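Local coordinates for ABC transporter, solute-binding protein (Staphylococcus aureus, PDB 6LKK) that binds glucose 6-phosphate as an extracellular solute-binding protein and probably serves as the sugar-phosphate sensor of a two-component signalling system, at residues S187-A192 against I204-E209. Residues are numbered along the deposited sequence; the frame is centred on the assembly and turned at random.
Sequences SYEQDA and IVYPIE. With G6P (6-O-phosphono-alpha-D-glucopyranose), chain B.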
ATOM      1  N   SER A 187      -9.112   3.662  -1.006  1.00 15.28           N
ATOM      2  CA  SER A 187      -8.498   2.674  -0.127  1.00 15.33           C
ATOM      3  C   SER A 187      -7.518   1.842  -0.949  1.00 15.18           C
ATOM      4  O   SER A 187      -7.031   2.262  -2.005  1.00 13.99           O
ATOM      5  CB  SER A 187      -9.592   1.828   0.547  1.00 16.43           C
ATOM      6  OG  SER A 187      -9.041   0.853   1.411  1.00 17.57           O
ATOM      7  N   TYR A 188      -7.197   0.649  -0.452  1.00 15.25           N
ATOM      8  CA  TYR A 188      -6.360  -0.285  -1.187  1.00 15.63           C
ATOM      9  C   TYR A 188      -6.911  -1.691  -1.000  1.00 15.37           C
ATOM     10  O   TYR A 188      -7.700  -1.961  -0.091  1.00 14.95           O
ATOM     11  CB  TYR A 188      -4.885  -0.202  -0.762  1.00 15.49           C
ATOM     12  CG  TYR A 188      -4.592  -0.542   0.683  1.00 16.48           C
ATOM     13  CD1 TYR A 188      -4.721   0.412   1.684  1.00 15.98           C
ATOM     14  CD2 TYR A 188      -4.158  -1.810   1.043  1.00 16.61           C
ATOM     15  CE1 TYR A 188      -4.439   0.109   2.998  1.00 15.67           C
ATOM     16  CE2 TYR A 188      -3.873  -2.123   2.358  1.00 19.34           C
ATOM     17  CZ  TYR A 188      -4.017  -1.160   3.334  1.00 16.95           C
ATOM     18  OH  TYR A 188      -3.737  -1.464   4.647  1.00 19.78           O
ATOM     19  N   GLU A 189      -6.468  -2.589  -1.878  1.00 14.36           N
ATOM     20  CA  GLU A 189      -7.163  -3.855  -2.084  1.00 16.05           C
ATOM     21  C   GLU A 189      -7.267  -4.674  -0.799  1.00 14.48           C
ATOM     22  O   GLU A 189      -8.340  -5.194  -0.471  1.00 16.16           O
ATOM     23  CB  GLU A 189      -6.446  -4.649  -3.173  1.00 17.05           C
ATOM     24  CG  GLU A 189      -7.208  -5.858  -3.662  1.00 18.02           C
ATOM     25  CD  GLU A 189      -6.561  -6.477  -4.876  1.00 17.65           C
ATOM     26  OE1 GLU A 189      -5.450  -7.033  -4.737  1.00 18.99           O
ATOM     27  OE2 GLU A 189      -7.149  -6.389  -5.974  1.00 18.45           O
ATOM     28  N   GLN A 190      -6.158  -4.833  -0.072  1.00 15.12           N
ATOM     29  CA  GLN A 190      -6.174  -5.717   1.095  1.00 15.47           C
ATOM     30  C   GLN A 190      -7.052  -5.161   2.211  1.00 16.99           C
ATOM     31  O   GLN A 190      -7.736  -5.922   2.905  1.00 18.83           O
ATOM     32  CB  GLN A 190      -4.750  -5.952   1.607  1.00 16.68           C
ATOM     33  CG  GLN A 190      -4.034  -7.097   0.928  1.00 22.50           C
ATOM     34  CD  GLN A 190      -4.802  -8.397   1.040  1.00 21.70           C
ATOM     35  OE1 GLN A 190      -5.204  -8.800   2.133  1.00 21.54           O
ATOM     36  NE2 GLN A 190      -5.038  -9.045  -0.094  1.00 19.67           N
ATOM     37  N   ASP A 191      -7.041  -3.843   2.406  1.00 15.02           N
ATOM     38  CA  ASP A 191      -7.878  -3.242   3.440  1.00 16.16           C
ATOM     39  C   ASP A 191      -9.355  -3.383   3.095  1.00 17.08           C
ATOM     40  O   ASP A 191     -10.179  -3.694   3.964  1.00 16.89           O
ATOM     41  CB  ASP A 191      -7.486  -1.776   3.612  1.00 20.32           C
ATOM     42  CG  ASP A 191      -7.501  -1.320   5.062  1.00 22.73           C
ATOM     43  OD1 ASP A 191      -7.840  -2.124   5.959  1.00 33.95           O
ATOM     44  OD2 ASP A 191      -7.162  -0.142   5.300  1.00 18.95           O
ATOM     45  N   ALA A 192      -9.704  -3.171   1.826  1.00 16.08           N
ATOM     46  CA  ALA A 192     -11.076  -3.384   1.392  1.00 16.28           C
ATOM     47  C   ALA A 192     -11.489  -4.838   1.579  1.00 19.54           C
ATOM     48  O   ALA A 192     -12.595  -5.126   2.054  1.00 19.38           O
ATOM     49  CB  ALA A 192     -11.222  -2.969  -0.069  1.00 16.64           C
ATOM     50  N   ILE A 204     -15.844  -3.344  -3.977  1.00 18.09           N
ATOM     51  CA  ILE A 204     -14.496  -2.974  -4.394  1.00 15.61           C
ATOM     52  C   ILE A 204     -14.555  -2.571  -5.860  1.00 16.15           C
ATOM     53  O   ILE A 204     -15.028  -3.340  -6.706  1.00 19.73           O
ATOM     54  CB  ILE A 204     -13.508  -4.129  -4.166  1.00 18.01           C
ATOM     55  CG1 ILE A 204     -13.518  -4.530  -2.684  1.00 20.04           C
ATOM     56  CG2 ILE A 204     -12.105  -3.730  -4.604  1.00 21.90           C
ATOM     57  CD1 ILE A 204     -12.747  -5.793  -2.369  1.00 24.37           C
ATOM     58  N   VAL A 205     -14.092  -1.360  -6.158  1.00 15.68           N
ATOM     59  CA  VAL A 205     -14.153  -0.791  -7.500  1.00 16.22           C
ATOM     60  C   VAL A 205     -12.738  -0.467  -7.951  1.00 15.07           C
ATOM     61  O   VAL A 205     -12.012   0.275  -7.274  1.00 15.84           O
ATOM     62  CB  VAL A 205     -15.044   0.461  -7.548  1.00 16.86           C
ATOM     63  CG1 VAL A 205     -14.959   1.137  -8.916  1.00 18.77           C
ATOM     64  CG2 VAL A 205     -16.485   0.096  -7.230  1.00 17.73           C
ATOM     65  N   TYR A 206     -12.350  -1.018  -9.097  1.00 17.86           N
ATOM     66  CA  TYR A 206     -11.087  -0.680  -9.726  1.00 16.36           C
ATOM     67  C   TYR A 206     -11.351   0.413 -10.750  1.00 19.48           C
ATOM     68  O   TYR A 206     -11.960   0.132 -11.795  1.00 21.07           O
ATOM     69  CB  TYR A 206     -10.476  -1.912 -10.389  1.00 19.38           C
ATOM     70  CG  TYR A 206     -10.226  -3.044  -9.412  1.00 17.61           C
ATOM     71  CD1 TYR A 206     -11.220  -3.971  -9.114  1.00 18.39           C
ATOM     72  CD2 TYR A 206      -9.000  -3.173  -8.772  1.00 17.12           C
ATOM     73  CE1 TYR A 206     -10.996  -4.998  -8.210  1.00 18.16           C
ATOM     74  CE2 TYR A 206      -8.769  -4.197  -7.867  1.00 16.31           C
ATOM     75  CZ  TYR A 206      -9.769  -5.108  -7.594  1.00 16.28           C
ATOM     76  OH  TYR A 206      -9.546  -6.133  -6.700  1.00 17.60           O
ATOM     77  N   PRO A 207     -10.942   1.659 -10.504  1.00 17.60           N
ATOM     78  CA  PRO A 207     -11.421   2.769 -11.344  1.00 18.04           C
ATOM     79  C   PRO A 207     -11.100   2.567 -12.818  1.00 21.00           C
ATOM     80  O   PRO A 207      -9.958   2.295 -13.195  1.00 19.30           O
ATOM     81  CB  PRO A 207     -10.701   3.998 -10.767  1.00 21.20           C
ATOM     82  CG  PRO A 207      -9.672   3.482  -9.818  1.00 23.36           C
ATOM     83  CD  PRO A 207     -10.100   2.123  -9.390  1.00 14.91           C
ATOM     84  N   ILE A 208     -12.130   2.723 -13.658  1.00 18.92           N
ATOM     85  CA  ILE A 208     -11.979   2.473 -15.086  1.00 18.07           C
ATOM     86  C   ILE A 208     -11.013   3.455 -15.739  1.00 17.64           C
ATOM     87  O   ILE A 208     -10.420   3.133 -16.774  1.00 19.42           O
ATOM     88  CB  ILE A 208     -13.349   2.507 -15.794  1.00 19.53           C
ATOM     89  CG1 ILE A 208     -14.057   3.849 -15.581  1.00 18.50           C
ATOM     90  CG2 ILE A 208     -14.228   1.360 -15.300  1.00 19.32           C
ATOM     91  CD1 ILE A 208     -15.292   4.036 -16.452  1.00 18.35           C
ATOM     92  N   GLU A 209     -10.827   4.647 -15.166  1.00 17.98           N
ATOM     93  CA  GLU A 209      -9.919   5.621 -15.762  1.00 20.45           C
ATOM     94  C   GLU A 209      -8.456   5.231 -15.613  1.00 21.93           C
ATOM     95  O   GLU A 209      -7.604   5.813 -16.292  1.00 22.52           O
ATOM     96  CB  GLU A 209     -10.114   7.004 -15.142  1.00 20.39           C
ATOM     97  CG  GLU A 209     -11.517   7.567 -15.269  1.00 21.42           C
ATOM     98  CD  GLU A 209     -12.418   7.166 -14.120  1.00 23.78           C
ATOM     99  OE1 GLU A 209     -12.006   6.310 -13.304  1.00 20.03           O
ATOM    100  OE2 GLU A 209     -13.538   7.711 -14.030  1.00 19.37           O
TER
HETATM  101  C1  G6P B 401      -0.556   1.436   0.662  1.00 34.23           C
HETATM  102  C2  G6P B 401       0.443   0.272   0.450  1.00 19.60           C
HETATM  103  C3  G6P B 401       0.544  -0.673   1.589  1.00 16.31           C
HETATM  104  C4  G6P B 401       0.426   0.025   2.869  1.00 21.05           C
HETATM  105  C5  G6P B 401      -0.989   0.577   3.007  1.00 17.44           C
HETATM  106  C6  G6P B 401      -1.104   1.424   4.234  1.00 18.51           C
HETATM  107  O1  G6P B 401      -1.433   1.518  -0.421  1.00 20.78           O
HETATM  108  O2  G6P B 401       0.086  -0.472  -0.728  1.00 20.56           O
HETATM  109  O3  G6P B 401       1.874  -1.350   1.528  1.00 18.79           O
HETATM  110  O4  G6P B 401       0.669  -0.889   3.967  1.00 19.42           O
HETATM  111  O5  G6P B 401      -1.396   1.413   1.861  1.00 20.33           O
HETATM  112  O6  G6P B 401      -0.164   2.471   4.152  1.00 16.32           O
HETATM  113  P   G6P B 401      -0.662   4.064   4.418  1.00 16.74           P
HETATM  114  O1P G6P B 401       0.573   4.947   4.389  1.00 19.19           O
HETATM  115  O2P G6P B 401      -1.356   4.177   5.789  1.00 17.54           O
HETATM  116  O3P G6P B 401      -1.597   4.476   3.340  1.00 16.90           O
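Ile204, near the end of strand 202-205, meets Ala192 in the first turn of helix 189-197, where the two backbones come nearest, 6.7 Å between their CA atoms. The touch is small and apolar: the CG1 branch of Ile204 lies 3.8 Å from the methyl CB of Ala192, and CD1 follows alongside it. With CG1 beside its own backbone N (chi1 -58°), this longer branch is the one laid against the helix. Two residues on, Tyr206 adds a polar tie. Its phenol OH donates to the carboxylate of Glu189, with 2.5 Å from Tyr206 OH to Glu189 OE2, a short bond made in the plane of the ring at its edge. The carboxylate stands steeply to the ring, the two planes 78° apart, and OE2 is approached on its anti side. Glu189 spans the gap by an extended chain, CG anti to the backbone N (chi1 -169°). Its other oxygen, OE1, forms a salt bridge with Lys253 NZ, while Tyr206 OH also bonds the backbone N of Glu268, so both polar ends are held twice in a buried setting. Directly before the helix, Tyr188 occupies the N-cap position and lays one ring face over the sugar, its CD1 3.5 Å from O5 of glucose 6-phosphate. The contact thus joins the helix's first turn, just behind this pocket residue, to the end of strand 202-205 and Tyr206 beyond it, a helix-to-strand packing within the type 2 periplasmic-binding-protein fold, consistent with its family.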